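Local coordinates for protein particle-associated lyase (Acinetobacter bacteriophage AP22, PDB 4Y9V) that binds capsular saccharide of Acinetobacter baumannii and, as the lyase of a trimeric phage tailspike, probably cleaves the capsular polysaccharide of the host, at residues 118-123 / 202-207; 342-347 / 359-364; 441-446 / 476-481; 543-548 / 595-600. All coordinates share one frame; numbering follows the deposited sequence. Where two conformers were deposited one is given.

Interaction 1. Residues 118-123 / 202-207; sequences GSHTQI and VILKVN
The amide of Q122 lies across the side chain of V202, with OE1 and NE2 each 3.5 Å from V202 CG1. Its CG is anti to the backbone N (chi1 178°), and the extended side chain crosses that of V202 at about a right angle; NE2 also donates to T124 O. On the same face L204 touches two neighbours with its two methyls: CD2 packs on Q122 CA at 3.7 Å, while CD1 sits 3.7 Å from H120 ND1. H120 and L204 run side by side, and the polar need of ND1 is met by Y233 OH. In the backbone, S119–N207 and T121–K205 are hydrogen-bonded antiparallel pairs, each closed by two bonds, of which N207 N to S119 O is the straightest at 2.8 Å and 172°. I123 N adds a fifth bond, to I203 O. Across the sheet from H120, S119 OG stands 3.6 Å from N207 CB, and a water links that hydroxyl to N207 O. I123 CG2 meets only the root of K205, at its CB (4.0 Å); the lysine then leads off to a salt bridge with D150. Both segments lie in the range of a tailspike Ig-like domain. Their chemistry is divided: the backbone supplies the directional bonds and the side chains give mostly apolar contact, while H120, Q122 and K205 send their polar ends to partners beyond the pair.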
# COMPACT_ATOMS: atom_id res chain seq x y z
N GLY A 118 15.49 -5.24 29.59
CA GLY A 118 15.00 -4.28 30.55
C GLY A 118 14.26 -4.99 31.68
O GLY A 118 14.31 -6.23 31.79
N SER A 119 13.62 -4.24 32.53
CA SER A 119 12.97 -4.82 33.70
C SER A 119 11.60 -4.19 33.92
O SER A 119 11.32 -3.09 33.44
CB SER A 119 13.83 -4.66 34.95
OG SER A 119 14.02 -3.31 35.23
N HIS A 120 10.78 -4.88 34.69
CA HIS A 120 9.52 -4.33 35.14
C HIS A 120 9.38 -4.42 36.65
O HIS A 120 10.09 -5.18 37.33
CB HIS A 120 8.34 -5.02 34.42
CG HIS A 120 8.11 -6.47 34.72
ND1 HIS A 120 7.42 -7.27 33.86
CD2 HIS A 120 8.44 -7.21 35.81
CE1 HIS A 120 7.33 -8.48 34.41
NE2 HIS A 120 7.95 -8.49 35.58
N THR A 121 8.44 -3.68 37.23
CA THR A 121 7.93 -3.87 38.58
C THR A 121 6.41 -3.67 38.51
O THR A 121 5.96 -2.84 37.75
CB THR A 121 8.47 -2.94 39.68
OG1 THR A 121 8.23 -1.57 39.29
CG2 THR A 121 9.94 -3.09 39.95
N GLN A 122 5.62 -4.35 39.35
CA GLN A 122 4.23 -4.03 39.53
C GLN A 122 4.12 -2.85 40.46
O GLN A 122 4.47 -2.95 41.66
CB GLN A 122 3.36 -5.16 40.11
CG GLN A 122 1.92 -4.69 40.30
CD GLN A 122 0.93 -5.74 40.73
OE1 GLN A 122 1.20 -6.94 40.61
NE2 GLN A 122 -0.21 -5.30 41.22
N ILE A 123 3.69 -1.74 39.97
CA ILE A 123 3.56 -0.54 40.77
C ILE A 123 2.16 -0.35 41.35
O ILE A 123 2.05 0.23 42.43
CB ILE A 123 4.02 0.70 40.02
CG1 ILE A 123 3.36 0.85 38.64
CG2 ILE A 123 5.56 0.74 39.94
CD1 ILE A 123 3.34 2.30 38.14
N VAL A 202 -3.23 -5.65 36.67
CA VAL A 202 -2.06 -5.08 37.29
C VAL A 202 -1.49 -4.03 36.34
O VAL A 202 -1.66 -4.08 35.12
CB VAL A 202 -1.02 -6.12 37.68
CG1 VAL A 202 -1.67 -7.16 38.60
CG2 VAL A 202 -0.37 -6.79 36.49
N ILE A 203 -0.76 -3.07 36.94
CA ILE A 203 -0.07 -2.01 36.23
C ILE A 203 1.44 -2.16 36.52
O ILE A 203 1.85 -2.07 37.68
CB ILE A 203 -0.56 -0.62 36.64
CG1 ILE A 203 -2.08 -0.45 36.52
CG2 ILE A 203 0.18 0.46 35.87
CD1 ILE A 203 -2.64 -0.61 35.11
N LEU A 204 2.20 -2.41 35.48
CA LEU A 204 3.64 -2.54 35.55
C LEU A 204 4.29 -1.26 35.03
O LEU A 204 3.75 -0.61 34.14
CB LEU A 204 4.16 -3.71 34.73
CG LEU A 204 3.35 -5.01 34.81
CD1 LEU A 204 3.94 -6.07 33.90
CD2 LEU A 204 3.26 -5.52 36.26
N LYS A 205 5.49 -0.96 35.53
CA LYS A 205 6.33 0.08 34.98
C LYS A 205 7.59 -0.54 34.44
O LYS A 205 8.21 -1.35 35.17
CB LYS A 205 6.64 1.13 36.08
CG LYS A 205 7.53 2.25 35.60
CD LYS A 205 7.60 3.39 36.57
CE LYS A 205 8.70 4.38 36.21
NZ LYS A 205 8.58 5.64 36.98
N VAL A 206 7.99 -0.15 33.24
CA VAL A 206 9.16 -0.72 32.56
C VAL A 206 10.33 0.22 32.63
O VAL A 206 10.21 1.41 32.42
CB VAL A 206 8.81 -1.04 31.08
CG1 VAL A 206 9.99 -1.70 30.39
CG2 VAL A 206 7.56 -1.91 30.98
N ASN A 207 11.51 -0.37 32.87
CA ASN A 207 12.80 0.32 32.76
C ASN A 207 13.51 -0.31 31.57
O ASN A 207 14.00 -1.44 31.70
CB ASN A 207 13.58 0.08 34.07
CG ASN A 207 14.90 0.82 34.10
OD1 ASN A 207 15.31 1.33 33.09
ND2 ASN A 207 15.54 0.84 35.27
O HOH W 1 16.39 -2.26 33.65
O HOH W 2 10.32 -0.73 36.84

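Interaction 2. Residues 342-347 / 359-364; sequences RTVYDH and DNEYSN
D346 and S363 meet at the tight end of this contact, S363 OG donating to D346 OD1 at 2.7 Å from above the carboxylate plane. N364 ND2 reaches the same oxygen on its syn lone pair (2.9 Å, 166°), so two donors grip one buried acceptor. N364 CB sits over the centre of the H347 ring, 3.3 Å from the centroid, a CH-pi contact; Y319 of the third subunit also meets that ring. On the other face the Y345 and Y362 rings are within 10° of parallel but slid apart, Y345 CD2 touching Y362 CE2 at 3.4 Å. Backbone bonds alternate between the strands (E361 N to T343 O, Y345 N to E361 O, S363 N to Y345 O, H347 N to S363 O), and N360 OD1 accepts from T343 N.

The looser side is at R342 and D359. R342 NE and D359 OD2 are 4.2 Å apart, bridged by water modelled at two nearby positions whose short distances are doubtful. R342 makes a salt bridge with D366 of the second subunit. Parallel strands in exact register, with the two tyrosines repeated one above the other, are as expected of neighbouring coils of the right-handed parallel beta-helix of the pectin lyase-like fold.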
# COMPACT_ATOMS: atom_id res chain seq x y z
N ARG A 342 -4.41 -6.31 14.74
CA ARG A 342 -3.90 -5.03 14.22
C ARG A 342 -2.54 -5.23 13.52
O ARG A 342 -1.63 -4.41 13.70
CB ARG A 342 -3.86 -3.94 15.29
CG ARG A 342 -5.17 -3.69 16.04
CD ARG A 342 -6.21 -2.94 15.25
NE ARG A 342 -7.22 -2.55 16.27
CZ ARG A 342 -7.64 -1.40 16.77
NH1 ARG A 342 -7.18 -0.28 16.24
NH2 ARG A 342 -8.55 -1.39 17.73
N THR A 343 -2.41 -6.29 12.72
CA THR A 343 -1.12 -6.66 12.12
C THR A 343 -1.32 -6.96 10.64
O THR A 343 -2.33 -7.54 10.23
CB THR A 343 -0.52 -7.83 12.91
OG1 THR A 343 -0.18 -7.33 14.21
CG2 THR A 343 0.77 -8.36 12.31
N VAL A 344 -0.34 -6.55 9.83
CA VAL A 344 -0.41 -6.71 8.37
C VAL A 344 0.95 -7.18 7.83
O VAL A 344 2.00 -6.71 8.25
CB VAL A 344 -0.83 -5.41 7.68
CG1 VAL A 344 0.05 -4.23 8.07
CG2 VAL A 344 -0.92 -5.57 6.13
N TYR A 345 0.85 -8.09 6.87
CA TYR A 345 1.91 -8.40 5.91
C TYR A 345 1.50 -7.79 4.57
O TYR A 345 0.41 -8.10 4.06
CB TYR A 345 2.15 -9.88 5.73
CG TYR A 345 2.73 -10.63 6.91
CD1 TYR A 345 4.10 -10.78 7.06
CD2 TYR A 345 1.91 -11.19 7.88
CE1 TYR A 345 4.63 -11.48 8.14
CE2 TYR A 345 2.42 -11.90 8.95
CZ TYR A 345 3.79 -12.04 9.09
OH TYR A 345 4.38 -12.76 10.11
N ASP A 346 2.35 -6.93 4.01
CA ASP A 346 2.06 -6.19 2.77
C ASP A 346 3.20 -6.39 1.81
O ASP A 346 4.38 -6.24 2.16
CB ASP A 346 1.90 -4.71 3.09
CG ASP A 346 1.43 -3.87 1.90
OD1 ASP A 346 0.61 -4.32 1.12
OD2 ASP A 346 1.81 -2.69 1.83
N HIS A 347 2.90 -6.77 0.55
CA HIS A 347 3.96 -6.94 -0.46
C HIS A 347 4.98 -7.96 0.00
O HIS A 347 6.19 -7.82 -0.24
CB HIS A 347 4.59 -5.58 -0.86
CG HIS A 347 3.71 -4.82 -1.84
ND1 HIS A 347 2.89 -3.76 -1.65
CD2 HIS A 347 3.58 -5.14 -3.15
CE1 HIS A 347 2.32 -3.43 -2.85
NE2 HIS A 347 2.72 -4.28 -3.73
N ASP A 359 -8.78 -8.38 13.02
CA ASP A 359 -8.30 -7.06 12.61
C ASP A 359 -6.90 -7.12 12.05
O ASP A 359 -6.03 -6.30 12.34
CB ASP A 359 -8.48 -6.02 13.72
CG ASP A 359 -9.95 -5.73 14.00
OD1 ASP A 359 -10.81 -5.91 13.10
OD2 ASP A 359 -10.19 -5.24 15.11
N ASN A 360 -6.68 -8.13 11.17
CA ASN A 360 -5.40 -8.41 10.55
C ASN A 360 -5.56 -8.39 9.03
O ASN A 360 -6.67 -8.52 8.52
CB ASN A 360 -4.84 -9.75 11.01
CG ASN A 360 -4.46 -9.75 12.48
OD1 ASN A 360 -3.97 -8.75 13.02
ND2 ASN A 360 -4.70 -10.88 13.15
N GLU A 361 -4.42 -8.29 8.33
CA GLU A 361 -4.46 -8.20 6.87
C GLU A 361 -3.24 -8.85 6.24
O GLU A 361 -2.12 -8.73 6.73
CB GLU A 361 -4.52 -6.71 6.45
CG GLU A 361 -4.59 -6.45 4.95
CD GLU A 361 -4.95 -5.01 4.60
OE1 GLU A 361 -4.64 -4.11 5.41
OE2 GLU A 361 -5.51 -4.80 3.51
N TYR A 362 -3.49 -9.52 5.11
CA TYR A 362 -2.46 -9.80 4.10
C TYR A 362 -2.86 -9.00 2.86
O TYR A 362 -3.99 -9.19 2.37
CB TYR A 362 -2.32 -11.28 3.72
CG TYR A 362 -1.72 -12.14 4.81
CD1 TYR A 362 -2.48 -12.62 5.87
CD2 TYR A 362 -0.38 -12.47 4.79
CE1 TYR A 362 -1.92 -13.40 6.86
CE2 TYR A 362 0.20 -13.26 5.77
CZ TYR A 362 -0.58 -13.71 6.84
OH TYR A 362 0.04 -14.47 7.78
N SER A 363 -1.99 -8.13 2.38
CA SER A 363 -2.29 -7.31 1.21
C SER A 363 -1.13 -7.37 0.23
O SER A 363 0.03 -7.36 0.62
CB SER A 363 -2.57 -5.86 1.61
OG SER A 363 -1.53 -5.31 2.40
N ASN A 364 -1.48 -7.41 -1.06
CA ASN A 364 -0.46 -7.35 -2.11
C ASN A 364 0.60 -8.46 -1.95
O ASN A 364 1.75 -8.25 -2.36
CB ASN A 364 0.21 -5.97 -2.16
CG ASN A 364 -0.83 -4.89 -2.36
OD1 ASN A 364 -1.56 -4.91 -3.33
ND2 ASN A 364 -0.89 -3.98 -1.38
O HOH W 3 -8.31 -4.84 16.88
O HOH W 4 -9.10 -4.34 17.09

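Interaction 3. Residues 441-446 / 476-481; sequences QSNALN and DGTIGR
R481 carries most of this contact, reaching from its own loop to the backbone of the turn S442–L445. Charge comes first: NE and NH2 grip D476 side-on, one nitrogen to each carboxylate oxygen, with NE to OD2 at 2.9 Å and 172°. The arginine chain is extended as far as CD and then bends at chi3 (69°), which brings NE round toward the aspartate. The salt bridge fixes the rotation of the guanidinium; NH2 is shared between D476 and the turn, and NH1 is turned wholly to the turn.

Hydrogen bonds to carbonyls follow. NH2 donates to S442 O at 3.1 Å, coming from above that carbonyl's plane, while L445 N reaches the same oxygen from the opposite face in the type I turn. NH1 donates to N443 O at 3.0 Å. The Q441 amide donates through NE2 to L445 O and to E447 O. S442 OG in turn accepts from A444 N, which makes an ST turn at S442.

Side-chain polar contacts form a third group. N443 OD1 lies over the centre of one face of the guanidinium, 3.6 Å from R481 CZ, and also accepts from T478 OG1 at 2.7 Å; a weak bond joins N443 ND2 to G477 O. The amide of N446 is almost parallel to the guanidinium, with its own polar partner in Y482 OH.

Van der Waals contact is modest: Q441 CB rests on D476 OD1 at 3.4 Å. Both loops leave adjacent parallel strands, 435-441 and 470-476, of which 470-476 is an outermost strand of the sheet within this chain, and lead on to strands 453-458 and 486-496.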
# COMPACT_ATOMS: atom_id res chain seq x y z
N GLN A 441 -18.05 -23.99 11.89
CA GLN A 441 -18.02 -24.23 13.33
C GLN A 441 -17.55 -25.65 13.58
O GLN A 441 -18.05 -26.59 12.96
CB GLN A 441 -19.38 -23.94 13.96
CG GLN A 441 -19.42 -24.22 15.45
CD GLN A 441 -20.73 -23.76 16.08
OE1 GLN A 441 -21.41 -22.87 15.55
NE2 GLN A 441 -21.05 -24.34 17.22
N SER A 442 -16.61 -25.83 14.49
CA SER A 442 -16.16 -27.17 14.85
C SER A 442 -17.28 -27.95 15.54
O SER A 442 -18.00 -27.43 16.36
CB SER A 442 -15.01 -27.03 15.86
OG SER A 442 -14.57 -28.31 16.24
N ASN A 443 -17.30 -29.26 15.26
CA ASN A 443 -18.18 -30.12 16.04
C ASN A 443 -17.81 -30.12 17.51
O ASN A 443 -18.69 -30.39 18.36
CB ASN A 443 -18.21 -31.54 15.47
CG ASN A 443 -19.12 -31.59 14.27
OD1 ASN A 443 -20.23 -31.01 14.31
ND2 ASN A 443 -18.77 -32.25 13.21
N ALA A 444 -16.57 -29.78 17.87
CA ALA A 444 -16.17 -29.74 19.28
C ALA A 444 -16.78 -28.57 20.01
O ALA A 444 -16.73 -28.57 21.23
CB ALA A 444 -14.64 -29.71 19.36
N LEU A 445 -17.30 -27.54 19.34
CA LEU A 445 -17.98 -26.45 19.97
C LEU A 445 -19.48 -26.84 19.97
O LEU A 445 -20.20 -26.61 19.00
CB LEU A 445 -17.75 -25.11 19.28
CG LEU A 445 -18.42 -23.93 19.96
CD1 LEU A 445 -17.94 -23.73 21.40
CD2 LEU A 445 -18.15 -22.67 19.17
N ASN A 446 -19.90 -27.53 21.01
CA ASN A 446 -21.24 -28.15 21.05
C ASN A 446 -22.20 -27.20 21.75
O ASN A 446 -22.82 -27.52 22.77
CB ASN A 446 -21.21 -29.51 21.69
CG ASN A 446 -22.55 -30.24 21.50
OD1 ASN A 446 -23.45 -29.89 20.72
ND2 ASN A 446 -22.68 -31.26 22.33
N ASP A 476 -22.29 -24.83 10.19
CA ASP A 476 -21.91 -25.66 11.33
C ASP A 476 -21.19 -26.93 10.84
O ASP A 476 -21.32 -27.33 9.68
CB ASP A 476 -23.15 -26.01 12.16
CG ASP A 476 -22.84 -26.52 13.57
OD1 ASP A 476 -21.67 -26.39 14.03
OD2 ASP A 476 -23.78 -27.08 14.20
N GLY A 477 -20.49 -27.58 11.75
CA GLY A 477 -19.77 -28.78 11.45
C GLY A 477 -20.67 -30.01 11.25
O GLY A 477 -20.22 -30.99 10.64
N THR A 478 -21.87 -29.94 11.78
CA THR A 478 -22.94 -30.92 11.56
C THR A 478 -24.07 -30.12 10.96
O THR A 478 -24.58 -29.19 11.59
CB THR A 478 -23.37 -31.61 12.86
OG1 THR A 478 -22.32 -32.45 13.33
CG2 THR A 478 -24.59 -32.47 12.61
N ILE A 479 -24.46 -30.47 9.73
CA ILE A 479 -25.52 -29.72 9.07
C ILE A 479 -26.82 -29.93 9.81
O ILE A 479 -27.24 -31.09 10.06
CB ILE A 479 -25.70 -30.18 7.60
CG1 ILE A 479 -24.42 -30.34 6.82
CG2 ILE A 479 -26.75 -29.30 6.94
CD1 ILE A 479 -23.70 -29.07 6.77
N GLY A 480 -27.47 -28.86 10.23
CA GLY A 480 -28.71 -28.95 10.96
C GLY A 480 -28.58 -29.04 12.45
O GLY A 480 -29.60 -29.10 13.15
N ARG A 481 -27.38 -29.01 12.99
CA ARG A 481 -27.18 -29.02 14.44
C ARG A 481 -27.46 -27.64 14.99
O ARG A 481 -28.50 -27.40 15.59
CB ARG A 481 -25.79 -29.55 14.79
CG ARG A 481 -25.51 -29.52 16.29
CD ARG A 481 -24.11 -30.01 16.64
NE ARG A 481 -23.11 -29.04 16.17
CZ ARG A 481 -21.88 -28.95 16.70
NH1 ARG A 481 -21.50 -29.77 17.66
NH2 ARG A 481 -21.08 -27.97 16.25

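Interaction 4. Residues 543-548 / 595-600; sequences VINLKY and IDQVRP. With SO4 (sulfate ion), chain L.
I544 and V598 form an antiparallel hydrogen-bonded pair, with I544 N to V598 O at 2.9 Å and 170°, and L546 N extends the pairing by donating to D596 O. N545 and Q597 sit between them as a non-hydrogen-bonded pair, bridged instead by their side chains. These lie side by side, pointing the same way, and Q597 NE2 donates to N545 OD1 at 2.9 Å, nearly straight at 176°; the amide planes are turned 40° apart. V543 CG2, anti to the backbone N, covers the glutamine amide and touches Q597 CD at 3.6 Å.

On the face of I544 and V598 the contact is apolar. I544 CD1 meets P600 CD at 3.7 Å, crossing it at about a right angle, and I544 CB lies 4.0 Å from V598 CG2. W618 of strand 613-623 packs on I544, L546 and P600. The extended R599 passes V543 and donates from NH2 to O4 of a sulfate at 3.1 Å; its NE bonds to A541 O and its NH1 to S568 OG of the second subunit. The sulfate, probably from the crystallisation liquor, is also bound by R540. The chemistry gives the strand pair two unlike faces, an amide pair on one and aliphatic contact beside W618 on the other.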
# COMPACT_ATOMS: atom_id res chain seq x y z
N VAL A 543 -34.91 -22.35 -21.34
CA VAL A 543 -34.36 -22.04 -20.02
C VAL A 543 -32.89 -21.70 -20.14
O VAL A 543 -32.12 -22.32 -20.91
CB VAL A 543 -34.64 -23.19 -19.04
CG1 VAL A 543 -33.85 -24.45 -19.36
CG2 VAL A 543 -34.33 -22.76 -17.61
N ILE A 544 -32.50 -20.70 -19.38
CA ILE A 544 -31.13 -20.20 -19.33
C ILE A 544 -30.49 -20.66 -18.03
O ILE A 544 -31.00 -20.38 -16.93
CB ILE A 544 -31.13 -18.68 -19.44
CG1 ILE A 544 -31.82 -18.23 -20.73
CG2 ILE A 544 -29.74 -18.13 -19.31
CD1 ILE A 544 -31.92 -16.76 -20.84
N ASN A 545 -29.38 -21.40 -18.15
CA ASN A 545 -28.61 -21.85 -17.02
C ASN A 545 -27.53 -20.82 -16.70
O ASN A 545 -26.70 -20.49 -17.54
CB ASN A 545 -27.93 -23.17 -17.38
CG ASN A 545 -28.99 -24.25 -17.51
OD1 ASN A 545 -29.69 -24.60 -16.53
ND2 ASN A 545 -29.20 -24.73 -18.71
N LEU A 546 -27.58 -20.27 -15.50
CA LEU A 546 -26.72 -19.18 -15.12
C LEU A 546 -25.31 -19.70 -14.79
O LEU A 546 -25.13 -20.69 -14.08
CB LEU A 546 -27.29 -18.49 -13.87
CG LEU A 546 -28.70 -17.91 -14.05
CD1 LEU A 546 -29.18 -17.38 -12.71
CD2 LEU A 546 -28.74 -16.88 -15.18
N LYS A 547 -24.29 -18.94 -15.26
CA LYS A 547 -22.92 -19.33 -14.94
C LYS A 547 -22.64 -19.29 -13.46
O LYS A 547 -21.97 -20.21 -12.89
CB LYS A 547 -21.97 -18.40 -15.67
CG LYS A 547 -20.52 -18.64 -15.24
CD LYS A 547 -19.55 -17.89 -16.13
CE LYS A 547 -18.12 -18.02 -15.71
NZ LYS A 547 -17.23 -17.19 -16.54
N TYR A 548 -23.05 -18.21 -12.81
CA TYR A 548 -22.89 -18.06 -11.37
C TYR A 548 -24.23 -18.39 -10.72
O TYR A 548 -25.27 -17.83 -11.09
CB TYR A 548 -22.43 -16.64 -11.00
CG TYR A 548 -21.14 -16.22 -11.68
CD1 TYR A 548 -19.89 -16.46 -11.12
CD2 TYR A 548 -21.18 -15.54 -12.89
CE1 TYR A 548 -18.74 -16.05 -11.75
CE2 TYR A 548 -20.02 -15.12 -13.52
CZ TYR A 548 -18.78 -15.38 -12.96
OH TYR A 548 -17.60 -14.99 -13.56
N ILE A 595 -32.50 -21.20 -8.44
CA ILE A 595 -31.19 -20.66 -8.00
C ILE A 595 -30.22 -20.44 -9.13
O ILE A 595 -29.35 -19.60 -9.03
CB ILE A 595 -30.53 -21.51 -6.93
CG1 ILE A 595 -30.30 -22.95 -7.29
CG2 ILE A 595 -31.28 -21.42 -5.65
CD1 ILE A 595 -29.71 -23.54 -5.97
N ASP A 596 -30.38 -21.31 -10.15
CA ASP A 596 -29.46 -21.46 -11.25
C ASP A 596 -30.14 -21.21 -12.61
O ASP A 596 -29.46 -21.51 -13.62
CB ASP A 596 -28.84 -22.88 -11.16
CG ASP A 596 -29.81 -24.02 -11.37
OD1 ASP A 596 -31.01 -23.87 -11.09
OD2 ASP A 596 -29.47 -25.13 -11.89
N GLN A 597 -31.37 -20.67 -12.73
CA GLN A 597 -32.07 -20.61 -14.02
C GLN A 597 -33.03 -19.43 -14.05
O GLN A 597 -33.65 -19.06 -13.05
CB GLN A 597 -32.91 -21.87 -14.27
CG GLN A 597 -32.05 -23.12 -14.42
CD GLN A 597 -32.90 -24.32 -14.73
OE1 GLN A 597 -34.01 -24.47 -14.24
NE2 GLN A 597 -32.33 -25.19 -15.57
N VAL A 598 -33.15 -18.87 -15.27
CA VAL A 598 -34.22 -17.93 -15.60
C VAL A 598 -34.84 -18.36 -16.93
O VAL A 598 -34.24 -19.18 -17.65
CB VAL A 598 -33.75 -16.47 -15.66
CG1 VAL A 598 -33.17 -16.04 -14.30
CG2 VAL A 598 -32.74 -16.23 -16.76
N ARG A 599 -35.98 -17.81 -17.29
CA ARG A 599 -36.62 -18.18 -18.55
C ARG A 599 -37.49 -17.07 -19.05
O ARG A 599 -38.73 -17.06 -18.88
CB ARG A 599 -37.41 -19.50 -18.43
CG ARG A 599 -37.78 -20.02 -19.82
CD ARG A 599 -38.61 -21.32 -19.73
NE ARG A 599 -38.79 -21.84 -21.07
CZ ARG A 599 -39.46 -22.95 -21.35
NH1 ARG A 599 -40.09 -23.62 -20.43
NH2 ARG A 599 -39.49 -23.37 -22.60
N PRO A 600 -36.90 -16.07 -19.72
CA PRO A 600 -37.69 -14.96 -20.26
C PRO A 600 -38.71 -15.47 -21.29
O PRO A 600 -38.46 -16.42 -22.01
CB PRO A 600 -36.61 -14.12 -20.97
CG PRO A 600 -35.35 -14.55 -20.44
CD PRO A 600 -35.45 -15.93 -20.00
S SO4 L . -41.63 -24.21 -25.56
O1 SO4 L . -42.61 -24.91 -26.44
O2 SO4 L . -42.12 -22.84 -25.25
O3 SO4 L . -40.32 -24.11 -26.29
O4 SO4 L . -41.44 -25.02 -24.30
O HOH W 5 -29.16 -25.69 -14.30
O HOH W 6 -28.06 -24.70 -14.13

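Interaction 2 is the buried one, its centre about 5 Å from the centre of the chain; it joins two parallel beta-helix coils by backbone bonds, a tyrosine pair and a doubly gripped carboxylate, and also touches both other subunits. Interactions 1, 3 and 4 are only partly buried. Interactions 1 and 4 are antiparallel pairs in the two Ig-like ranges, on opposite sides of the chain's centre with centres about 66 Å apart; backbone bonds dominate both, but interaction 4 adds a side-chain amide pair. Interaction 3 lies in the same pectin lyase-like range as interaction 2, about 30 Å away between centres, yet joins loops chiefly through one arginine and one asparagine. No two interactions touch.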